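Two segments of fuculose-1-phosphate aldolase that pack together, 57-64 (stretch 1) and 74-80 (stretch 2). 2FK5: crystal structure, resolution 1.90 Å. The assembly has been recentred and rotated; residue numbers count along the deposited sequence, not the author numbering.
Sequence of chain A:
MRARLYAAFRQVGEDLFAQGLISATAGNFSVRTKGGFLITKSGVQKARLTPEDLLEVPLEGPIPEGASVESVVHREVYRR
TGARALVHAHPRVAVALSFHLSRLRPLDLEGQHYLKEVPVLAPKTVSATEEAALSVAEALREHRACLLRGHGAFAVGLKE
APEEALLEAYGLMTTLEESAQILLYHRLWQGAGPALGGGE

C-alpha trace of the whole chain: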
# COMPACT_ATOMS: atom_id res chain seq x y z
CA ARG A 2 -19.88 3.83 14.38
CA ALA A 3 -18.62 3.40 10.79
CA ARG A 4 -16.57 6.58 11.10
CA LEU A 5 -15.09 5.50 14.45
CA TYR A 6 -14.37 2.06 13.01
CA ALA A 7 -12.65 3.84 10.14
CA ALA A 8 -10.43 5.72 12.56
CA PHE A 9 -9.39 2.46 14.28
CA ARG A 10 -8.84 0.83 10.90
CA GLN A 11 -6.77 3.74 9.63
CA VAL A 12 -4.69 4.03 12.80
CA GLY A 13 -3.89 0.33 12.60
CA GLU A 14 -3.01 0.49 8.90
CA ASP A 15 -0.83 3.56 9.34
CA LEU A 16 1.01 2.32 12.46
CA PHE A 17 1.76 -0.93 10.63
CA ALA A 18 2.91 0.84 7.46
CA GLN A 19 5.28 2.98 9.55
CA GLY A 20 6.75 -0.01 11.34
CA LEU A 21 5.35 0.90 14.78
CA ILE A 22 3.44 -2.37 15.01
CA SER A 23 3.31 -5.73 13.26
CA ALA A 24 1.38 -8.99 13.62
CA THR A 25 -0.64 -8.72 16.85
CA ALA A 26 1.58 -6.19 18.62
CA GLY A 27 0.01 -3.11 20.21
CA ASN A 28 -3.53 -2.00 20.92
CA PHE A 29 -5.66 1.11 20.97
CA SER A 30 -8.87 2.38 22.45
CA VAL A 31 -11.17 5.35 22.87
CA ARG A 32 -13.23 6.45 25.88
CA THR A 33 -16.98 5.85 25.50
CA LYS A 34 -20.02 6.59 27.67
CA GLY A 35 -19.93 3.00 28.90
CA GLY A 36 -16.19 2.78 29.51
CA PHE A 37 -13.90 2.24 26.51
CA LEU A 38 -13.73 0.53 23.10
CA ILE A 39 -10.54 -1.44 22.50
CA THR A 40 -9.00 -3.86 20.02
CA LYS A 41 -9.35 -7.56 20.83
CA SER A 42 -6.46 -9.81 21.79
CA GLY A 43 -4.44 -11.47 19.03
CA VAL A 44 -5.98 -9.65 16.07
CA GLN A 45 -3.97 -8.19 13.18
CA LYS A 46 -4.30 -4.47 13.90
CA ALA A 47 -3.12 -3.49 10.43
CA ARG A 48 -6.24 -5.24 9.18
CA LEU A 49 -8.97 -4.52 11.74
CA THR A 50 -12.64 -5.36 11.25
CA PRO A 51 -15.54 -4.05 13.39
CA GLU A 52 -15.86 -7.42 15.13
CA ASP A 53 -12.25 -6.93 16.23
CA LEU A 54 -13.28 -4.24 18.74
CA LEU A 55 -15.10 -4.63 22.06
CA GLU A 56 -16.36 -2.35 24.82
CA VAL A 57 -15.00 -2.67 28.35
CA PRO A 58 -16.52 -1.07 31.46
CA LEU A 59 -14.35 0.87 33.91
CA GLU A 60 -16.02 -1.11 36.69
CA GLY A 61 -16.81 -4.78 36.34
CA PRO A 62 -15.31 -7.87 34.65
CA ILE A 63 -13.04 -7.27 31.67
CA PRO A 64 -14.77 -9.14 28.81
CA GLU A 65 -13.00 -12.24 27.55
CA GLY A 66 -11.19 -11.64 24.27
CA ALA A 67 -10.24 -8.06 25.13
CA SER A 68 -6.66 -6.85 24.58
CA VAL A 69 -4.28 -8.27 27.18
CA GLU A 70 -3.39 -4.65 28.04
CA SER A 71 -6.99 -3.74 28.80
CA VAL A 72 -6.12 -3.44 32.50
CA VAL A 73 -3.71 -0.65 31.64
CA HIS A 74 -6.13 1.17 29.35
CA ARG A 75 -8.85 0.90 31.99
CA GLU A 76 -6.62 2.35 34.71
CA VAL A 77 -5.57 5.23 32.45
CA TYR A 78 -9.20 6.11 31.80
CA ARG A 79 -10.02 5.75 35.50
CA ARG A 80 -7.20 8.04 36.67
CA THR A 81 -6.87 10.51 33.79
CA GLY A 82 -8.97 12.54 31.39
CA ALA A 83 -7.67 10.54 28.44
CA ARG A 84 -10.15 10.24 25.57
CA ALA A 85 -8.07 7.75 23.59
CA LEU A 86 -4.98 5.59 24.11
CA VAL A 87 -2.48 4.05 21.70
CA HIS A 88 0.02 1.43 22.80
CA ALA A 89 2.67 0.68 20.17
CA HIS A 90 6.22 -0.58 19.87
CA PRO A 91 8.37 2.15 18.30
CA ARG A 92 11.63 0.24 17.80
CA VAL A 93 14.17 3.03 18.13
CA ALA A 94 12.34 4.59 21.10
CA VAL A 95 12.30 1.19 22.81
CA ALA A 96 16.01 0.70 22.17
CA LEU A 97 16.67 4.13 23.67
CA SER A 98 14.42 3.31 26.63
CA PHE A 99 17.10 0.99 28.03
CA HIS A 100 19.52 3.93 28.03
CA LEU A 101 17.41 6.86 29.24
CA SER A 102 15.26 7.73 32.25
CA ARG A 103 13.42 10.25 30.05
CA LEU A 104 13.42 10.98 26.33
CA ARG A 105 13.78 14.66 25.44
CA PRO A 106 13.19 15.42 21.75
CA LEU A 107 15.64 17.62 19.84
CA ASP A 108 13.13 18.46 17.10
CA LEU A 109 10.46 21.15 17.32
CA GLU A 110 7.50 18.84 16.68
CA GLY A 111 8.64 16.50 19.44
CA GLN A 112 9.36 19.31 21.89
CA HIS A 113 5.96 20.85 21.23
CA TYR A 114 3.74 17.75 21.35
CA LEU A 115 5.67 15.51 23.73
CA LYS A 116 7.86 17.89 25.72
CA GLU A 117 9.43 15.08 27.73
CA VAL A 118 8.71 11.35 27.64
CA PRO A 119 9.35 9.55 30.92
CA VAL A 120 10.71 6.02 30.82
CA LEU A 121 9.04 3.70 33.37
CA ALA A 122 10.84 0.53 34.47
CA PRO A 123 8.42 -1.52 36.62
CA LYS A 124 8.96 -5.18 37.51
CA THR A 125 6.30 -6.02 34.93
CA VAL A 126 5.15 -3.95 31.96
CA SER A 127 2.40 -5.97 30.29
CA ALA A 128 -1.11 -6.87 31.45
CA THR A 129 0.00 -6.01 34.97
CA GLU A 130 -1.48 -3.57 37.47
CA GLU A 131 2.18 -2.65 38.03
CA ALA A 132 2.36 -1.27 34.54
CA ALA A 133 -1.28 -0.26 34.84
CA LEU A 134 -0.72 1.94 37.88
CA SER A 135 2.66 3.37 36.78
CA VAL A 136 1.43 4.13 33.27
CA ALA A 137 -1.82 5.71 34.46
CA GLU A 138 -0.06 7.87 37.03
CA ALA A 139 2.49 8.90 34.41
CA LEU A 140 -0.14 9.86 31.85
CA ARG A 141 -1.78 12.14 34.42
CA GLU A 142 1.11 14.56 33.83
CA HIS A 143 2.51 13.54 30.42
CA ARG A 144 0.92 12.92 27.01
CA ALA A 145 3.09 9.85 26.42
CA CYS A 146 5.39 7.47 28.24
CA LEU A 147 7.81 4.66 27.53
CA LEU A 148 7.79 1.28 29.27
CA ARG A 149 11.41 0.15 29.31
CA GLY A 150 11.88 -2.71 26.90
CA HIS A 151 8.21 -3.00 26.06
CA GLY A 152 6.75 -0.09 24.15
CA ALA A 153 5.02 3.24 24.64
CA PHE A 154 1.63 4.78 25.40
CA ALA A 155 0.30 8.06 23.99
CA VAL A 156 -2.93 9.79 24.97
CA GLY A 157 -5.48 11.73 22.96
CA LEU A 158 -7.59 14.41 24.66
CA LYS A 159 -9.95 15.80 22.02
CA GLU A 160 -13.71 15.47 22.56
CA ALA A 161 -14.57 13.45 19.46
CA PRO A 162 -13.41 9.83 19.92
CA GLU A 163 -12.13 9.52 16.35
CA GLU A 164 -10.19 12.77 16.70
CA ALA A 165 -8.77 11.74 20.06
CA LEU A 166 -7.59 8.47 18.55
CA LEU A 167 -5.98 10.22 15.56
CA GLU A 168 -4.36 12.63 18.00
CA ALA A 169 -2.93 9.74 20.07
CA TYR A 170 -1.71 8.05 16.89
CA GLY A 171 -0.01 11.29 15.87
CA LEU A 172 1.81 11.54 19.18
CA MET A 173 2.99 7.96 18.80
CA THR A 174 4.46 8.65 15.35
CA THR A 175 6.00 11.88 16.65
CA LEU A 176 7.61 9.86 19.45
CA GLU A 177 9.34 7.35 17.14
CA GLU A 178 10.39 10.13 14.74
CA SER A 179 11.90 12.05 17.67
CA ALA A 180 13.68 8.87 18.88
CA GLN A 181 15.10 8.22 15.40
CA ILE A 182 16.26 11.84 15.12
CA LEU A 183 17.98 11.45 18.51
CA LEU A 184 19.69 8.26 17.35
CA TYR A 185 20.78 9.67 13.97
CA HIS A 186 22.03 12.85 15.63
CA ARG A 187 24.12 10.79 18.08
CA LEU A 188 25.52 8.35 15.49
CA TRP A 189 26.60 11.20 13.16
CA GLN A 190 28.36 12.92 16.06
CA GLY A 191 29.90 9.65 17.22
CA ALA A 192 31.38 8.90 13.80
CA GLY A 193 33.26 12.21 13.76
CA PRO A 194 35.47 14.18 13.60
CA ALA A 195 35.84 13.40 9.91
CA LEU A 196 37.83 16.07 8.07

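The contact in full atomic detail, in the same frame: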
# COMPACT_ATOMS: atom_id res chain seq x y z
N VAL A 57 -15.35 -2.21 27.01
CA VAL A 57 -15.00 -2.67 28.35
C VAL A 57 -15.45 -1.62 29.37
O VAL A 57 -15.24 -0.43 29.18
CB VAL A 57 -13.47 -2.85 28.48
CG1 VAL A 57 -13.12 -3.47 29.82
CG2 VAL A 57 -12.95 -3.71 27.34
N PRO A 58 -16.07 -2.06 30.47
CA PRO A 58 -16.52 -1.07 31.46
C PRO A 58 -15.36 -0.71 32.38
O PRO A 58 -14.42 -1.49 32.52
CB PRO A 58 -17.64 -1.82 32.19
CG PRO A 58 -17.13 -3.23 32.21
CD PRO A 58 -16.52 -3.42 30.82
N LEU A 59 -15.41 0.47 32.99
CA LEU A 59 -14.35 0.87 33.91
C LEU A 59 -14.50 0.08 35.20
O LEU A 59 -13.53 -0.17 35.91
CB LEU A 59 -14.42 2.37 34.22
CG LEU A 59 -14.10 3.33 33.06
CD1 LEU A 59 -13.99 4.76 33.58
CD2 LEU A 59 -12.79 2.91 32.41
N GLU A 60 -15.73 -0.32 35.50
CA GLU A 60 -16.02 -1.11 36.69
C GLU A 60 -16.74 -2.38 36.29
O GLU A 60 -17.78 -2.33 35.62
CB GLU A 60 -16.88 -0.32 37.69
CG GLU A 60 -16.20 0.91 38.27
CD GLU A 60 -14.83 0.61 38.86
OE1 GLU A 60 -14.69 -0.41 39.56
OE2 GLU A 60 -13.90 1.41 38.62
N GLY A 61 -16.20 -3.51 36.69
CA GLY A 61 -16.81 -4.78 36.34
C GLY A 61 -15.79 -5.69 35.68
O GLY A 61 -14.63 -5.30 35.51
N PRO A 62 -16.20 -6.90 35.29
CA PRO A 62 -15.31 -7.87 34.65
C PRO A 62 -14.83 -7.41 33.27
O PRO A 62 -15.61 -6.87 32.49
CB PRO A 62 -16.18 -9.13 34.54
CG PRO A 62 -17.20 -8.95 35.63
CD PRO A 62 -17.53 -7.49 35.53
N ILE A 63 -13.55 -7.62 32.99
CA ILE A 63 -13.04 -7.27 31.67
C ILE A 63 -13.46 -8.42 30.77
O ILE A 63 -13.06 -9.56 30.99
CB ILE A 63 -11.50 -7.14 31.66
CG1 ILE A 63 -11.07 -5.93 32.48
CG2 ILE A 63 -11.00 -7.01 30.21
CD1 ILE A 63 -9.58 -5.70 32.50
N PRO A 64 -14.28 -8.14 29.75
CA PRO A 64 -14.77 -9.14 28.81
C PRO A 64 -13.67 -10.05 28.28
O PRO A 64 -12.54 -9.61 28.08
CB PRO A 64 -15.40 -8.30 27.70
CG PRO A 64 -15.92 -7.12 28.45
CD PRO A 64 -14.76 -6.80 29.37
N HIS A 74 -5.27 0.17 29.96
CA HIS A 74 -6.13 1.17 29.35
C HIS A 74 -7.19 1.60 30.37
O HIS A 74 -7.44 2.78 30.57
CB HIS A 74 -6.81 0.59 28.12
CG HIS A 74 -5.90 0.42 26.94
ND1 HIS A 74 -6.06 1.12 25.77
CD2 HIS A 74 -4.83 -0.40 26.76
CE1 HIS A 74 -5.13 0.74 24.91
NE2 HIS A 74 -4.37 -0.17 25.48
N ARG A 75 -7.80 0.61 31.01
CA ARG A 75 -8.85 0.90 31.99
C ARG A 75 -8.35 1.83 33.09
O ARG A 75 -9.02 2.81 33.45
CB ARG A 75 -9.37 -0.40 32.60
CG ARG A 75 -10.52 -0.16 33.58
CD ARG A 75 -11.02 -1.47 34.15
NE ARG A 75 -10.00 -2.12 34.97
CZ ARG A 75 -10.19 -3.25 35.63
NH1 ARG A 75 -11.37 -3.86 35.57
NH2 ARG A 75 -9.20 -3.78 36.35
N GLU A 76 -7.17 1.54 33.63
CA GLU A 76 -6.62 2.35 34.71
C GLU A 76 -6.33 3.77 34.23
O GLU A 76 -6.54 4.73 34.96
CB GLU A 76 -5.34 1.70 35.25
CG GLU A 76 -4.98 2.12 36.67
CD GLU A 76 -6.08 1.81 37.67
OE1 GLU A 76 -6.67 0.71 37.58
OE2 GLU A 76 -6.35 2.65 38.55
N VAL A 77 -5.85 3.90 32.99
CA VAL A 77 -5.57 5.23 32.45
C VAL A 77 -6.86 6.04 32.36
O VAL A 77 -6.89 7.22 32.68
CB VAL A 77 -4.95 5.15 31.02
CG1 VAL A 77 -4.86 6.54 30.42
CG2 VAL A 77 -3.58 4.51 31.07
N TYR A 78 -7.94 5.40 31.92
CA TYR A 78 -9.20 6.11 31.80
C TYR A 78 -9.77 6.43 33.18
O TYR A 78 -10.40 7.47 33.37
CB TYR A 78 -10.20 5.29 30.99
CG TYR A 78 -9.85 5.25 29.52
CD1 TYR A 78 -9.78 4.04 28.84
CD2 TYR A 78 -9.59 6.42 28.82
CE1 TYR A 78 -9.46 4.00 27.47
CE2 TYR A 78 -9.26 6.39 27.45
CZ TYR A 78 -9.20 5.17 26.80
OH TYR A 78 -8.86 5.13 25.46
N ARG A 79 -9.54 5.54 34.14
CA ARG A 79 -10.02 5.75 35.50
C ARG A 79 -9.33 6.96 36.13
O ARG A 79 -9.98 7.85 36.66
CB ARG A 79 -9.73 4.53 36.38
CG ARG A 79 -10.63 3.32 36.18
CD ARG A 79 -10.09 2.15 36.99
NE ARG A 79 -11.01 1.01 37.06
CZ ARG A 79 -10.71 -0.13 37.66
NH1 ARG A 79 -9.53 -0.30 38.24
NH2 ARG A 79 -11.61 -1.11 37.71
N ARG A 80 -8.00 6.98 36.06
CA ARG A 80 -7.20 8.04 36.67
C ARG A 80 -6.91 9.31 35.89
O ARG A 80 -6.44 10.28 36.47
CB ARG A 80 -5.88 7.45 37.16
CG ARG A 80 -6.06 6.40 38.23
CD ARG A 80 -4.77 5.63 38.49
NE ARG A 80 -4.97 4.61 39.51
CZ ARG A 80 -4.77 4.80 40.81
NH1 ARG A 80 -4.34 5.97 41.25
NH2 ARG A 80 -5.01 3.82 41.67
O HOH W 1 -13.36 -3.35 33.82

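The end of a strand and the loop that follows it (57-64) lie against one helical flank (74-80), burying 343 Å² summed over both sides; the CA atoms come nearest at Leu59 and Arg75, 5.8 Å apart. Polar contacts centre on the carbonyl of Leu59. Arg79 donates to it twice, from NH2 to Leu59 O at 2.8 Å and from NE to the same Leu59 O at 3.0 Å, so that the oxygen sits at the edge of the guanidinium, near its plane, where the N-H groups point. Arg79 leaves the helix with chi1 m and its next two torsions t, an extended chain that carries its charged end to the loop although its CA-to-CB bond points sideways.

The same guanidinium serves two carboxylates. Across the contact, Glu60 OE2 forms a salt bridge with Arg79 NE at 3.3 Å; the CA-to-CB bond of Glu60 points away from the helix, and its m, m side chain folds back to bring the carboxylate near. Within the helix, Arg79 NH1 binds Glu76 OE1 at 3.1 Å, while Glu76 OE2 accepts from Arg80 NE at 2.6 Å. Glu76 thus steadies Arg79 without touching the loop itself.

Water 1 joins the second arginine to the loop. The oxygen of water 1 accepts from Arg75 NH1 at 2.7 Å and donates to Pro58 O at 2.5 Å and to Gly61 O at 2.9 Å, tying together two backbone carbonyls three residues apart. Arg75 reaches this site through t, t, p torsions. Its methylene chain packs against the loop backbone, with Arg75 CD 3.3 Å from Leu59 O, and Ile63 CG1 lies over one face of its guanidinium, 3.7 Å from Arg75 NH1. An arginine suits this position because it offers both an aliphatic shaft and a polar head.

Apolar packing is supplied chiefly by Leu59, which has 96 Å² covered by the helix, the largest share of any residue here. Its m, t side chain brings Leu59 CD2 to 3.8 Å from Tyr78 CB and 4.0 Å from Arg75 CG, so this methyl rests on the base of the tyrosine and on the arginine shaft. Tyr78 starts toward the loop, but its ring leads away, and its hydroxyl is hydrogen-bonded elsewhere in the structure.

Gly61 takes a backbone conformation that calls for glycine: at phi/psi 127/180 a CB would be jammed against the carbonyl O of Glu60 and would lie 3.0 Å from Pro62 CD.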